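Local structure of prolyl-tRNA synthetase (6UYH) at the interface of chains A and B. The protein catalyses the ATP-dependent attachment of proline to its cognate tRNA, forming prolyl-tRNA for use in protein synthesis. Sequence-based numbering; all coordinates share one arbitrary frame. Chains: chain A/B, Prolyl-tRNA synthetase.

The interface of chains A and B. Residues chain A 39-41; chain B 80-81, 84.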
ATOM      1  N   TYR A  39     -17.673  11.382  -3.617  1.00 22.03           N
ATOM      2  CA  TYR A  39     -17.257  11.019  -4.966  1.00 23.21           C
ATOM      3  C   TYR A  39     -18.499  10.669  -5.778  1.00 24.14           C
ATOM      4  O   TYR A  39     -19.577  10.447  -5.224  1.00 28.70           O
ATOM      5  CB  TYR A  39     -16.259   9.853  -4.888  1.00 19.72           C
ATOM      6  CG  TYR A  39     -15.552   9.486  -6.160  1.00 20.77           C
ATOM      7  CD1 TYR A  39     -14.729  10.398  -6.815  1.00 19.77           C
ATOM      8  CD2 TYR A  39     -15.670   8.215  -6.683  1.00 17.27           C
ATOM      9  CE1 TYR A  39     -14.049  10.041  -7.979  1.00 19.39           C
ATOM     10  CE2 TYR A  39     -14.994   7.846  -7.838  1.00 16.51           C
ATOM     11  CZ  TYR A  39     -14.198   8.759  -8.480  1.00 18.54           C
ATOM     12  OH  TYR A  39     -13.544   8.369  -9.625  1.00 21.77           O
ATOM     13  N   ASP A  40     -18.353  10.602  -7.099  1.00 22.13           N
ATOM     14  CA  ASP A  40     -19.510  10.398  -7.965  1.00 23.35           C
ATOM     15  C   ASP A  40     -19.752   8.931  -8.321  1.00 27.06           C
ATOM     16  O   ASP A  40     -20.562   8.645  -9.206  1.00 33.88           O
ATOM     17  CB  ASP A  40     -19.388  11.249  -9.236  1.00 27.59           C
ATOM     18  CG  ASP A  40     -18.216  10.855 -10.122  1.00 28.90           C
ATOM     19  OD1 ASP A  40     -17.385  10.013  -9.731  1.00 30.13           O
ATOM     20  OD2 ASP A  40     -18.124  11.421 -11.237  1.00 36.67           O
ATOM     21  N   VAL A  41     -19.085   8.003  -7.647  1.00 23.39           N
ATOM     22  CA  VAL A  41     -19.457   6.593  -7.659  1.00 25.82           C
ATOM     23  C   VAL A  41     -19.949   6.278  -6.257  1.00 25.38           C
ATOM     24  O   VAL A  41     -19.206   6.437  -5.283  1.00 23.84           O
ATOM     25  CB  VAL A  41     -18.283   5.687  -8.069  1.00 23.89           C
ATOM     26  CG1 VAL A  41     -18.684   4.207  -8.001  1.00 27.39           C
ATOM     27  CG2 VAL A  41     -17.802   6.041  -9.467  1.00 21.89           C
TER
ATOM     28  N   VAL B  80     -13.912   4.974 -11.904  1.00 18.66           N
ATOM     29  CA  VAL B  80     -14.154   6.272 -12.528  1.00 20.76           C
ATOM     30  C   VAL B  80     -15.360   6.160 -13.454  1.00 22.68           C
ATOM     31  O   VAL B  80     -15.534   5.151 -14.146  1.00 23.71           O
ATOM     32  CB  VAL B  80     -12.899   6.781 -13.277  1.00 23.43           C
ATOM     33  CG1 VAL B  80     -12.410   5.763 -14.322  1.00 23.58           C
ATOM     34  CG2 VAL B  80     -13.166   8.156 -13.909  1.00 23.35           C
ATOM     35  N   THR B  81     -16.205   7.189 -13.451  1.00 23.72           N
ATOM     36  CA  THR B  81     -17.393   7.170 -14.288  1.00 23.10           C
ATOM     37  C   THR B  81     -17.022   7.397 -15.750  1.00 23.34           C
ATOM     38  O   THR B  81     -15.967   7.952 -16.078  1.00 27.32           O
ATOM     39  CB  THR B  81     -18.410   8.229 -13.843  1.00 28.20           C
ATOM     40  OG1 THR B  81     -17.857   9.538 -13.999  1.00 28.52           O
ATOM     41  CG2 THR B  81     -18.801   8.034 -12.380  1.00 26.33           C
ATOM     42  N   ALA B  84     -16.731  11.145 -16.333  1.00 30.91           N
ATOM     43  CA  ALA B  84     -15.463  11.719 -15.891  1.00 34.40           C
ATOM     44  C   ALA B  84     -14.317  11.322 -16.817  1.00 37.22           C
ATOM     45  O   ALA B  84     -13.444  12.144 -17.127  1.00 32.04           O
ATOM     46  CB  ALA B  84     -15.158  11.291 -14.455  1.00 34.49           C
TER
HETATM   47  O   HOH W   1     -15.468   9.452 -11.444  1.00 25.69           O
HETATM   48  O   HOH W   2     -19.713  12.038 -13.116  1.00 47.75           O
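The methyl CG2 of B:Thr81 lies against the methyl CG2 of A:Val41 at 3.7 Å, the two side chains passing with their methyls alongside at the subunit boundary of this class II aminoacyl-tRNA synthetase, a family that typically works as a homodimer. The whole interface is two-fold symmetric, and this patch recurs with the chains exchanged. A:Val41 turns CG1 anti to its backbone N (chi1 177°), which places CG2 anti to the carbonyl carbon and towards the threonine. Beta-branched residues suit both places: branching restricts valine's rotation, holding its methyl at little entropic cost, while threonine's methyl and hydroxyl serve apolar centre and polar rim together.

The same threonine methyl lies over the face of the A:Asp40 carboxylate, 3.7 Å from CG and almost equally far from both oxygens. Direct polar contact is weak: B:Thr81 OG1 donates to A:Asp40 OD2 over 3.4 Å, from well above the carboxylate plane. Water does more of the joining. Water 1 lies 2.6 Å from A:Asp40 OD1, also bonds the phenol OH of A:Tyr39, and meets the backbone N of B:Thr81 at 3.1 Å in a nearly straight bond (171° at H). Water 2 links A:Asp40 OD2 to B:Thr81 OG1, so each carboxylate oxygen has its own bridge to the partner.

A:Tyr39 suits its place because its long ring carries the hydroxyl across to the backbone of B:Val80, where OH lies 3.6 Å from CA. A:Asp40 OD1 sits 3.6 Å above the centre of that ring; OD1 and the phenol OH come to water 1 roughly at right angles. Opposite, B:Thr81 ends strand 79-81 and caps helix 82-85: the backbone N of B:Ala84 donates to its OG1 at 3.0 Å, helping to fix the hydroxyl beside water 2. B:Ala84 contributes mainly this N; its short side chain lies near A:Asp40 OD2 without bonding.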